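Local coordinates for McyG protein (PDB 4R0M), which probably activates phenylpropanoid or phenylalanine-like substrates as acyl-adenylates for loading onto a carrier domain in microcystin biosynthesis, and binds phenylalanyl-adenylate, at residues L12-V22 / H196-G205; V252-L260 / S271-I281. All blocks are in the same frame, centred on the assembly; numbering follows the deposited sequence.

Contact 1: L12-V22 / H196-G205; sequences LEDNWRTLSEV and HHNILSMTAG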
loop_
_atom_site.group_PDB
_atom_site.type_symbol
_atom_site.label_atom_id
_atom_site.label_comp_id
_atom_site.label_asym_id
_atom_site.label_seq_id
_atom_site.Cartn_x
_atom_site.Cartn_y
_atom_site.Cartn_z
ATOM N N LEU A 12 -19.574 3.168 17.376
ATOM C CA LEU A 12 -19.037 1.818 17.570
ATOM C C LEU A 12 -18.768 1.505 19.041
ATOM O O LEU A 12 -18.142 2.294 19.750
ATOM C CB LEU A 12 -17.754 1.625 16.748
ATOM C CG LEU A 12 -17.117 0.228 16.690
ATOM C CD1 LEU A 12 -17.908 -0.714 15.791
ATOM C CD2 LEU A 12 -15.672 0.320 16.224
ATOM N N GLU A 13 -19.238 0.340 19.480
ATOM C CA GLU A 13 -19.047 -0.122 20.855
ATOM C C GLU A 13 -17.601 -0.541 21.097
ATOM O O GLU A 13 -17.004 -1.236 20.273
ATOM C CB GLU A 13 -19.994 -1.283 21.167
ATOM C CG GLU A 13 -21.466 -0.890 21.216
ATOM C CD GLU A 13 -22.402 -2.085 21.230
ATOM O OE1 GLU A 13 -22.275 -2.963 20.346
ATOM O OE2 GLU A 13 -23.278 -2.139 22.119
ATOM N N ASP A 14 -17.052 -0.110 22.231
ATOM C CA ASP A 14 -15.658 -0.383 22.588
ATOM C C ASP A 14 -15.352 -1.872 22.735
ATOM O O ASP A 14 -16.052 -2.602 23.442
ATOM C CB ASP A 14 -15.270 0.357 23.874
ATOM C CG ASP A 14 -14.765 1.768 23.616
ATOM O OD1 ASP A 14 -14.293 2.053 22.492
ATOM O OD2 ASP A 14 -14.829 2.593 24.551
ATOM N N ASN A 15 -14.298 -2.302 22.049
ATOM C CA ASN A 15 -13.782 -3.657 22.161
ATOM C C ASN A 15 -12.383 -3.606 22.759
ATOM O O ASN A 15 -11.557 -2.791 22.341
ATOM C CB ASN A 15 -13.749 -4.324 20.784
ATOM C CG ASN A 15 -13.148 -5.715 20.821
ATOM O OD1 ASN A 15 -13.626 -6.595 21.539
ATOM N ND2 ASN A 15 -12.094 -5.922 20.038
ATOM N N TRP A 16 -12.120 -4.469 23.737
ATOM C CA TRP A 16 -10.830 -4.464 24.427
ATOM C C TRP A 16 -10.053 -5.741 24.268
ATOM O O TRP A 16 -9.348 -6.174 25.180
ATOM C CB TRP A 16 -11.011 -4.099 25.897
ATOM C CG TRP A 16 -11.446 -2.668 26.093
ATOM C CD1 TRP A 16 -12.651 -2.211 26.619
ATOM C CD2 TRP A 16 -10.695 -1.450 25.749
ATOM N NE1 TRP A 16 -12.691 -0.841 26.631
ATOM C CE2 TRP A 16 -11.552 -0.321 26.124
ATOM C CE3 TRP A 16 -9.445 -1.193 25.191
ATOM C CZ2 TRP A 16 -11.154 0.996 25.942
ATOM C CZ3 TRP A 16 -9.057 0.139 25.011
ATOM C CH2 TRP A 16 -9.893 1.206 25.378
ATOM N N ARG A 17 -10.168 -6.346 23.091
ATOM C CA ARG A 17 -9.406 -7.539 22.749
ATOM C C ARG A 17 -7.957 -7.191 22.411
ATOM O O ARG A 17 -7.659 -6.071 21.997
ATOM C CB ARG A 17 -10.043 -8.249 21.551
ATOM C CG ARG A 17 -11.284 -9.069 21.863
ATOM C CD ARG A 17 -11.905 -9.594 20.575
ATOM N NE ARG A 17 -12.702 -10.798 20.795
ATOM C CZ ARG A 17 -12.229 -12.042 20.730
ATOM N NH1 ARG A 17 -10.952 -12.265 20.448
ATOM N NH2 ARG A 17 -13.039 -13.070 20.946
ATOM N N THR A 18 -7.062 -8.155 22.608
ATOM C CA THR A 18 -5.698 -8.069 22.095
ATOM C C THR A 18 -5.596 -8.968 20.869
ATOM O O THR A 18 -6.518 -9.736 20.579
ATOM C CB THR A 18 -4.651 -8.523 23.131
ATOM O OG1 THR A 18 -4.886 -9.891 23.483
ATOM C CG2 THR A 18 -4.699 -7.648 24.377
ATOM N N LEU A 19 -4.476 -8.878 20.157
ATOM C CA LEU A 19 -4.263 -9.697 18.965
ATOM C C LEU A 19 -4.180 -11.194 19.285
ATOM O O LEU A 19 -4.654 -12.021 18.508
ATOM C CB LEU A 19 -3.024 -9.228 18.192
ATOM C CG LEU A 19 -3.151 -7.886 17.460
ATOM C CD1 LEU A 19 -1.786 -7.368 17.036
ATOM C CD2 LEU A 19 -4.081 -7.988 16.259
ATOM N N SER A 20 -3.592 -11.528 20.431
ATOM C CA SER A 20 -3.480 -12.921 20.873
ATOM C C SER A 20 -4.845 -13.584 21.092
ATOM O O SER A 20 -5.053 -14.727 20.683
ATOM C CB SER A 20 -2.612 -13.029 22.129
ATOM O OG SER A 20 -2.878 -11.967 23.022
ATOM N N GLU A 21 -5.768 -12.855 21.715
ATOM C CA GLU A 21 -7.137 -13.332 21.931
ATOM C C GLU A 21 -7.882 -13.549 20.616
ATOM O O GLU A 21 -8.648 -14.507 20.478
ATOM C CB GLU A 21 -7.916 -12.361 22.825
ATOM C CG GLU A 21 -7.441 -12.344 24.272
ATOM C CD GLU A 21 -7.912 -11.126 25.047
ATOM O OE1 GLU A 21 -8.708 -10.329 24.507
ATOM O OE2 GLU A 21 -7.476 -10.964 26.208
ATOM N N VAL A 22 -7.648 -12.654 19.657
ATOM C CA VAL A 22 -8.246 -12.744 18.324
ATOM C C VAL A 22 -7.800 -14.015 17.592
ATOM O O VAL A 22 -8.622 -14.713 16.994
ATOM C CB VAL A 22 -7.953 -11.472 17.495
ATOM C CG1 VAL A 22 -8.180 -11.704 16.009
ATOM C CG2 VAL A 22 -8.815 -10.320 17.986
ATOM N N HIS A 196 -3.012 -2.580 19.629
ATOM C CA HIS A 196 -4.044 -3.598 19.418
ATOM C C HIS A 196 -5.371 -2.935 19.201
ATOM O O HIS A 196 -6.120 -3.301 18.293
ATOM C CB HIS A 196 -4.159 -4.528 20.625
ATOM C CG HIS A 196 -2.868 -5.204 21.011
ATOM N ND1 HIS A 196 -2.545 -6.438 20.590
ATOM C CD2 HIS A 196 -1.820 -4.777 21.822
ATOM C CE1 HIS A 196 -1.348 -6.786 21.098
ATOM N NE2 HIS A 196 -0.905 -5.768 21.852
ATOM N N HIS A 197 -5.661 -1.943 20.041
ATOM C CA HIS A 197 -6.923 -1.214 19.993
ATOM C C HIS A 197 -7.094 -0.451 18.710
ATOM O O HIS A 197 -8.204 -0.381 18.189
ATOM C CB HIS A 197 -7.063 -0.292 21.200
ATOM C CG HIS A 197 -8.454 0.274 21.373
ATOM N ND1 HIS A 197 -9.517 -0.495 21.674
ATOM C CD2 HIS A 197 -8.927 1.581 21.283
ATOM C CE1 HIS A 197 -10.616 0.276 21.768
ATOM N NE2 HIS A 197 -10.255 1.547 21.528
ATOM N N ASN A 198 -6.002 0.122 18.193
ATOM C CA ASN A 198 -6.006 0.759 16.868
ATOM C C ASN A 198 -6.464 -0.213 15.788
ATOM O O ASN A 198 -7.412 0.061 15.053
ATOM C CB ASN A 198 -4.608 1.292 16.493
ATOM C CG ASN A 198 -4.224 2.565 17.236
ATOM O OD1 ASN A 198 -3.047 2.778 17.543
ATOM N ND2 ASN A 198 -5.203 3.420 17.520
ATOM N N ILE A 199 -5.782 -1.353 15.714
ATOM C CA ILE A 199 -6.003 -2.354 14.673
ATOM C C ILE A 199 -7.403 -2.973 14.759
ATOM O O ILE A 199 -8.128 -3.029 13.761
ATOM C CB ILE A 199 -4.907 -3.450 14.719
ATOM C CG1 ILE A 199 -3.534 -2.838 14.409
ATOM C CG2 ILE A 199 -5.219 -4.581 13.745
ATOM C CD1 ILE A 199 -2.356 -3.642 14.920
ATOM N N LEU A 200 -7.782 -3.410 15.958
ATOM C CA LEU A 200 -9.058 -4.098 16.158
ATOM C C LEU A 200 -10.269 -3.172 16.088
ATOM O O LEU A 200 -11.385 -3.624 15.835
ATOM C CB LEU A 200 -9.041 -4.926 17.447
ATOM C CG LEU A 200 -7.992 -6.044 17.413
ATOM C CD1 LEU A 200 -7.911 -6.770 18.746
ATOM C CD2 LEU A 200 -8.252 -7.023 16.274
ATOM N N SER A 201 -10.035 -1.877 16.292
ATOM C CA SER A 201 -11.065 -0.864 16.090
ATOM C C SER A 201 -11.321 -0.600 14.599
ATOM O O SER A 201 -12.430 -0.221 14.215
ATOM C CB SER A 201 -10.695 0.427 16.818
ATOM O OG SER A 201 -10.673 0.234 18.222
HETATM N N MSE A 202 -10.343 -0.829 13.745
HETATM C CA MSE A 202 -10.529 -0.745 12.327
HETATM C C MSE A 202 -11.249 -1.968 11.900
HETATM O O MSE A 202 -12.190 -1.877 11.145
HETATM C CB MSE A 202 -9.166 -0.595 11.650
HETATM C CG MSE A 202 -9.183 -0.608 10.131
HETATM SE SE MSE A 202 -9.307 -2.358 9.313
HETATM C CE MSE A 202 -9.754 -1.929 7.526
ATOM N N THR A 203 -10.812 -3.106 12.379
ATOM C CA THR A 203 -11.400 -4.392 12.012
ATOM C C THR A 203 -12.894 -4.406 12.289
ATOM O O THR A 203 -13.692 -4.690 11.392
ATOM C CB THR A 203 -10.765 -5.557 12.796
ATOM O OG1 THR A 203 -10.936 -5.359 14.199
ATOM C CG2 THR A 203 -9.310 -5.637 12.513
ATOM N N ALA A 204 -13.257 -4.088 13.532
ATOM C CA ALA A 204 -14.651 -4.071 13.966
ATOM C C ALA A 204 -15.488 -3.111 13.122
ATOM O O ALA A 204 -16.556 -3.487 12.634
ATOM C CB ALA A 204 -14.747 -3.721 15.448
ATOM N N GLY A 205 -14.986 -1.891 12.936
ATOM C CA GLY A 205 -15.673 -0.872 12.139
ATOM C C GLY A 205 -15.915 -1.294 10.699
ATOM O O GLY A 205 -17.008 -1.102 10.167
HETATM O O HOH W 1 -8.889 -3.659 21.434
#

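Contact 2: V252-L260 / S271-I281; sequences VLRQPLQWL and SWSPNFAFSLI. With FA5 (adenosine-5'-[phenylalaninyl-phosphate]), chain C.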
loop_
_atom_site.group_PDB
_atom_site.type_symbol
_atom_site.label_atom_id
_atom_site.label_comp_id
_atom_site.label_asym_id
_atom_site.label_seq_id
_atom_site.Cartn_x
_atom_site.Cartn_y
_atom_site.Cartn_z
ATOM N N VAL A 252 1.295 -12.176 -9.960
ATOM C CA VAL A 252 0.224 -11.436 -10.628
ATOM C C VAL A 252 0.780 -10.400 -11.617
ATOM O O VAL A 252 0.162 -10.133 -12.641
ATOM C CB VAL A 252 -0.738 -10.771 -9.618
ATOM C CG1 VAL A 252 -1.860 -10.028 -10.334
ATOM C CG2 VAL A 252 -1.325 -11.810 -8.673
ATOM N N LEU A 253 1.941 -9.824 -11.316
ATOM C CA LEU A 253 2.566 -8.862 -12.231
ATOM C C LEU A 253 3.036 -9.530 -13.525
ATOM O O LEU A 253 2.850 -8.979 -14.613
ATOM C CB LEU A 253 3.711 -8.095 -11.555
ATOM C CG LEU A 253 3.332 -7.037 -10.508
ATOM C CD1 LEU A 253 4.575 -6.467 -9.841
ATOM C CD2 LEU A 253 2.483 -5.920 -11.105
ATOM N N ARG A 254 3.622 -10.720 -13.399
ATOM C CA ARG A 254 4.053 -11.503 -14.558
ATOM C C ARG A 254 2.881 -11.919 -15.445
ATOM O O ARG A 254 3.032 -12.032 -16.663
ATOM C CB ARG A 254 4.842 -12.739 -14.122
ATOM C CG ARG A 254 6.280 -12.452 -13.708
ATOM C CD ARG A 254 7.085 -13.730 -13.505
ATOM N NE ARG A 254 6.595 -14.529 -12.379
ATOM C CZ ARG A 254 5.893 -15.655 -12.495
ATOM N NH1 ARG A 254 5.588 -16.142 -13.692
ATOM N NH2 ARG A 254 5.495 -16.300 -11.405
ATOM N N GLN A 255 1.720 -12.142 -14.829
ATOM C CA GLN A 255 0.517 -12.548 -15.552
ATOM C C GLN A 255 -0.746 -12.035 -14.840
ATOM O O GLN A 255 -1.348 -12.757 -14.043
ATOM C CB GLN A 255 0.487 -14.072 -15.707
ATOM C CG GLN A 255 -0.244 -14.563 -16.947
ATOM C CD GLN A 255 0.061 -16.018 -17.269
ATOM O OE1 GLN A 255 -0.061 -16.900 -16.413
ATOM N NE2 GLN A 255 0.457 -16.275 -18.512
ATOM N N PRO A 256 -1.149 -10.781 -15.130
ATOM C CA PRO A 256 -2.253 -10.098 -14.439
ATOM C C PRO A 256 -3.558 -10.888 -14.333
ATOM O O PRO A 256 -4.286 -10.742 -13.348
ATOM C CB PRO A 256 -2.458 -8.836 -15.280
ATOM C CG PRO A 256 -1.101 -8.551 -15.827
ATOM C CD PRO A 256 -0.507 -9.898 -16.123
ATOM N N LEU A 257 -3.841 -11.721 -15.333
ATOM C CA LEU A 257 -5.088 -12.487 -15.376
ATOM C C LEU A 257 -5.167 -13.604 -14.332
ATOM O O LEU A 257 -6.254 -14.107 -14.041
ATOM C CB LEU A 257 -5.343 -13.040 -16.786
ATOM C CG LEU A 257 -5.701 -12.032 -17.886
ATOM C CD1 LEU A 257 -6.054 -12.752 -19.177
ATOM C CD2 LEU A 257 -6.839 -11.111 -17.467
ATOM N N GLN A 258 -4.017 -13.978 -13.771
ATOM C CA GLN A 258 -3.965 -14.955 -12.681
ATOM C C GLN A 258 -4.741 -14.498 -11.449
ATOM O O GLN A 258 -5.231 -15.323 -10.678
ATOM C CB GLN A 258 -2.518 -15.283 -12.306
ATOM C CG GLN A 258 -1.905 -16.397 -13.138
ATOM C CD GLN A 258 -2.676 -17.700 -13.025
ATOM O OE1 GLN A 258 -3.295 -18.152 -13.988
ATOM N NE2 GLN A 258 -2.657 -18.301 -11.838
ATOM N N TRP A 259 -4.847 -13.182 -11.276
ATOM C CA TRP A 259 -5.660 -12.592 -10.218
ATOM C C TRP A 259 -7.108 -12.955 -10.393
ATOM O O TRP A 259 -7.778 -13.323 -9.429
ATOM C CB TRP A 259 -5.481 -11.076 -10.198
ATOM C CG TRP A 259 -6.148 -10.374 -9.036
ATOM C CD1 TRP A 259 -6.501 -10.914 -7.799
ATOM C CD2 TRP A 259 -6.528 -8.955 -8.950
ATOM N NE1 TRP A 259 -7.073 -9.964 -6.994
ATOM C CE2 TRP A 259 -7.118 -8.768 -7.618
ATOM C CE3 TRP A 259 -6.452 -7.867 -9.812
ATOM C CZ2 TRP A 259 -7.599 -7.538 -7.192
ATOM C CZ3 TRP A 259 -6.942 -6.632 -9.370
ATOM C CH2 TRP A 259 -7.503 -6.474 -8.092
ATOM N N LEU A 260 -7.591 -12.862 -11.631
ATOM C CA LEU A 260 -8.962 -13.230 -11.980
ATOM C C LEU A 260 -9.184 -14.737 -11.868
ATOM O O LEU A 260 -10.256 -15.187 -11.453
ATOM C CB LEU A 260 -9.295 -12.748 -13.397
ATOM C CG LEU A 260 -9.950 -11.374 -13.616
ATOM C CD1 LEU A 260 -9.399 -10.278 -12.712
ATOM C CD2 LEU A 260 -9.832 -10.973 -15.080
ATOM N N SER A 271 -11.139 -8.622 -2.069
ATOM C CA SER A 271 -9.775 -8.436 -2.568
ATOM C C SER A 271 -9.449 -6.952 -2.744
ATOM O O SER A 271 -10.312 -6.095 -2.538
ATOM C CB SER A 271 -9.552 -9.208 -3.875
ATOM O OG SER A 271 -8.168 -9.434 -4.085
ATOM N N TRP A 272 -8.205 -6.663 -3.124
ATOM C CA TRP A 272 -7.708 -5.287 -3.191
ATOM C C TRP A 272 -6.480 -5.129 -4.052
ATOM O O TRP A 272 -5.624 -6.017 -4.113
ATOM C CB TRP A 272 -7.453 -4.754 -1.774
ATOM C CG TRP A 272 -6.457 -3.620 -1.679
ATOM C CD1 TRP A 272 -6.571 -2.332 -2.206
ATOM C CD2 TRP A 272 -5.161 -3.634 -0.991
ATOM N NE1 TRP A 272 -5.463 -1.581 -1.907
ATOM C CE2 TRP A 272 -4.580 -2.299 -1.182
ATOM C CE3 TRP A 272 -4.450 -4.582 -0.266
ATOM C CZ2 TRP A 272 -3.341 -1.958 -0.662
ATOM C CZ3 TRP A 272 -3.201 -4.224 0.254
ATOM C CH2 TRP A 272 -2.662 -2.944 0.061
ATOM N N SER A 273 -6.414 -3.987 -4.738
ATOM C CA SER A 273 -5.202 -3.507 -5.403
ATOM C C SER A 273 -5.299 -1.991 -5.593
ATOM O O SER A 273 -6.398 -1.430 -5.533
ATOM C CB SER A 273 -5.009 -4.194 -6.758
ATOM O OG SER A 273 -5.775 -3.563 -7.771
ATOM N N PRO A 274 -4.153 -1.316 -5.816
ATOM C CA PRO A 274 -4.212 0.101 -6.176
ATOM C C PRO A 274 -4.706 0.284 -7.605
ATOM O O PRO A 274 -4.845 -0.695 -8.344
ATOM C CB PRO A 274 -2.751 0.565 -6.058
ATOM C CG PRO A 274 -2.050 -0.507 -5.295
ATOM C CD PRO A 274 -2.761 -1.772 -5.667
ATOM N N ASN A 275 -4.960 1.534 -7.981
ATOM C CA ASN A 275 -5.517 1.863 -9.291
ATOM C C ASN A 275 -4.774 1.270 -10.494
ATOM O O ASN A 275 -5.414 0.803 -11.441
ATOM C CB ASN A 275 -5.650 3.379 -9.447
ATOM C CG ASN A 275 -6.355 3.770 -10.729
ATOM O OD1 ASN A 275 -7.585 3.723 -10.818
ATOM N ND2 ASN A 275 -5.577 4.159 -11.735
ATOM N N PHE A 276 -3.441 1.277 -10.457
ATOM C CA PHE A 276 -2.639 0.830 -11.602
ATOM C C PHE A 276 -2.927 -0.616 -12.013
ATOM O O PHE A 276 -2.890 -0.953 -13.200
ATOM C CB PHE A 276 -1.133 1.045 -11.364
ATOM C CG PHE A 276 -0.518 0.076 -10.389
ATOM C CD1 PHE A 276 -0.110 -1.192 -10.799
ATOM C CD2 PHE A 276 -0.328 0.436 -9.061
ATOM C CE1 PHE A 276 0.454 -2.084 -9.901
ATOM C CE2 PHE A 276 0.242 -0.449 -8.160
ATOM C CZ PHE A 276 0.633 -1.711 -8.580
ATOM N N ALA A 277 -3.211 -1.464 -11.026
ATOM C CA ALA A 277 -3.469 -2.880 -11.279
ATOM C C ALA A 277 -4.786 -3.092 -12.026
ATOM O O ALA A 277 -4.899 -4.005 -12.849
ATOM C CB ALA A 277 -3.451 -3.660 -9.982
ATOM N N PHE A 278 -5.768 -2.238 -11.741
ATOM C CA PHE A 278 -7.018 -2.204 -12.501
ATOM C C PHE A 278 -6.730 -1.906 -13.972
ATOM O O PHE A 278 -7.307 -2.532 -14.863
ATOM C CB PHE A 278 -7.978 -1.154 -11.929
ATOM C CG PHE A 278 -8.678 -1.583 -10.670
ATOM C CD1 PHE A 278 -7.980 -1.728 -9.473
ATOM C CD2 PHE A 278 -10.050 -1.824 -10.674
ATOM C CE1 PHE A 278 -8.634 -2.118 -8.313
ATOM C CE2 PHE A 278 -10.708 -2.213 -9.514
ATOM C CZ PHE A 278 -9.999 -2.360 -8.333
ATOM N N SER A 279 -5.825 -0.957 -14.210
ATOM C CA SER A 279 -5.387 -0.603 -15.558
ATOM C C SER A 279 -4.634 -1.747 -16.236
ATOM O O SER A 279 -4.803 -1.972 -17.434
ATOM C CB SER A 279 -4.528 0.665 -15.531
ATOM O OG SER A 279 -4.151 1.051 -16.841
ATOM N N LEU A 280 -3.811 -2.466 -15.469
ATOM C CA LEU A 280 -3.096 -3.641 -15.978
ATOM C C LEU A 280 -4.055 -4.718 -16.488
ATOM O O LEU A 280 -3.746 -5.426 -17.449
ATOM C CB LEU A 280 -2.177 -4.239 -14.908
ATOM C CG LEU A 280 -0.909 -3.497 -14.475
ATOM C CD1 LEU A 280 -0.303 -4.188 -13.263
ATOM C CD2 LEU A 280 0.109 -3.406 -15.605
ATOM N N ILE A 281 -5.208 -4.839 -15.832
ATOM C CA ILE A 281 -6.268 -5.745 -16.279
ATOM C C ILE A 281 -6.903 -5.205 -17.561
ATOM O O ILE A 281 -7.115 -5.955 -18.516
ATOM C CB ILE A 281 -7.341 -5.964 -15.183
ATOM C CG1 ILE A 281 -6.744 -6.683 -13.960
ATOM C CG2 ILE A 281 -8.562 -6.698 -15.738
ATOM C CD1 ILE A 281 -6.321 -8.123 -14.189
HETATM C C FA5 C . -1.413 3.078 1.828
HETATM O O FA5 C . -1.048 3.203 0.666
HETATM C CA FA5 C . -2.859 2.784 2.139
HETATM N N FA5 C . -3.603 3.773 1.396
HETATM C CB FA5 C . -3.286 1.386 1.670
HETATM C CG FA5 C . -4.761 0.980 1.779
HETATM C CD1 FA5 C . -5.809 1.884 1.955
HETATM C CD2 FA5 C . -5.087 -0.380 1.681
HETATM C CE1 FA5 C . -7.136 1.442 2.040
HETATM C CE2 FA5 C . -6.408 -0.833 1.759
HETATM C CZ FA5 C . -7.441 0.085 1.941
HETATM P P FA5 C . 0.673 4.449 2.909
HETATM O OP1 FA5 C . 1.911 3.984 2.189
HETATM O OP2 FA5 C . 0.800 4.936 4.330
HETATM O OP3 FA5 C . -0.422 3.249 2.890
HETATM O "O5'" FA5 C . 0.049 5.636 2.015
HETATM C "C5'" FA5 C . -1.102 6.376 2.412
HETATM C "C4'" FA5 C . -1.355 7.455 1.369
HETATM O "O4'" FA5 C . -1.719 6.902 0.099
HETATM C "C3'" FA5 C . -2.506 8.369 1.732
HETATM O "O3'" FA5 C . -2.114 9.390 2.647
HETATM C "C2'" FA5 C . -2.893 8.933 0.384
HETATM O "O2'" FA5 C . -2.042 10.031 0.036
HETATM C "C1'" FA5 C . -2.617 7.791 -0.572
HETATM N N9 FA5 C . -3.900 7.107 -0.877
HETATM C C8 FA5 C . -4.316 5.943 -0.345
HETATM N N7 FA5 C . -5.529 5.578 -0.829
HETATM C C5 FA5 C . -5.919 6.532 -1.692
HETATM C C6 FA5 C . -7.099 6.779 -2.558
HETATM N N6 FA5 C . -8.134 5.909 -2.598
HETATM N N1 FA5 C . -7.112 7.906 -3.310
HETATM C C2 FA5 C . -6.091 8.788 -3.281
HETATM N N3 FA5 C . -4.988 8.626 -2.525
HETATM C C4 FA5 C . -4.844 7.540 -1.719
#

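Contact 1: L12-V22 / H196-G205
His-197 and Trp-16 meet ring on ring: the imidazole and the six-membered ring of the indole form an offset stack, centroids 4.2 Å apart and planes 16° from parallel. Trp-16 CZ3 overhangs the rim of the imidazole, while Ser-201 OG lies above the centre of its opposite face, so the ring is sandwiched. At its edge, His-197 ND1 makes a weak and strongly bent hydrogen bond to Asn-15 O (3.1 Å), and a water that donates to Arg-17 O approaches the same nitrogen in plane.

The second polar link is straighter. The backbone N of Leu-19 donates to His-196 ND1 at 3.1 Å with 161° at the hydrogen, although it stands 28° out of the imidazole plane. Thr-18, the N-cap residue of helix 19-27, sets its CB over a face of that imidazole in a CH-pi contact.

One helical turn on from His-196, Leu-200 packs against the turn into helix 19-27. Its CD1 reaches both Arg-17 O at 3.3 Å and Val-22 CG2 at 3.7 Å. At the far end Leu-12 CD2 rests near Ala-204 CB at 4.2 Å, though Leu-12 is poorly ordered.

Further out, Ser-201 OG donates to His-197 O, tying the residue over one imidazole face to that histidine's own backbone. The guanidinium of Arg-17 leads away to Thr-25 OG1, with a weak bond to Glu-21 O. The side chain of Leu-19 packs against Trp-88 and Phe-91 of helix 80-93 and Ile-235 of helix 227-240. The acceptor role of His-196 ND1 argues for a neutral imidazole, probably with its proton on NE2. Helix 196-210 of the adenylation domain thus holds the N-terminal segment through one well-aligned and one weak side-chain-to-backbone bond, the Trp-16 stack and apolar packing.

Contact 2: V252-L260 / S271-I281
Trp-259 spans from helix 258-265 to strand 270-273, its indole touching two serines spaced two residues apart on the strand, Ser-271 at the edge and Ser-273 obliquely. NE1 donates to Ser-271 OG at 3.2 Å, with 152° at the hydrogen and the oxygen only 4° from the indole plane. At the benzo end CH2 comes to 3.4 Å from Ser-273 OG, which donates its own hydrogen bond to Pro-274 O. With CG anti to the backbone N (chi1 -173°), the indole reaches across to the strand. Ser-271 OG has a second partner in Leu-219 O, which links this bond to the adjacent strand.

Ile-281 CD1 rests against the backbone O of Pro-256 at 3.4 Å. Its apolar contacts are Pro-256 CB at 4.1 Å and Leu-260 CD1 at 4.0 Å, while CG1 approaches Trp-259 CE3 obliquely. Leu-253 and Leu-280 add a methyl contact, CD2 to CD1, at 3.9 Å.

Alternation along the strand sends Trp-272 the other way, where its indole takes CD2 of the phenylalanyl-adenylate over one face, 3.3 Å from Trp-272 CZ2; Ala-304 O receives its NE1.

Strand 270-273 runs between the parallel strands 217-220 and 300-303 in the large mixed sheet of this ANL-type adenylation domain. Trp-259 touches Leu-219 and Leu-301 on these neighbours and meets the ring of Trp-221, while Ile-281 and Leu-260 lean on helix 310-320.

The contacts follow one another along the chain, contact 1 closing before contact 2 opens, and are separate in space: their centres are 30 Å apart and their nearest atoms about 10 Å apart. Their relation to the adenylate differs. Contact 2 reaches it directly, since Trp-272 belongs to the ligand pocket and lies against the phenyl ring, whereas in contact 1 the side chain of Ile-199 is still about 13 Å from the ligand. Helix 227-240, which receives Leu-19 and Ile-199 of contact 1, precedes segment 252-260 in the chain. The packing of contact 2 lies on the side of strand 270-273 away from the Trp-272 side chain, its centre 14 Å from that of the chain, while contact 1 is more peripheral at 21 Å.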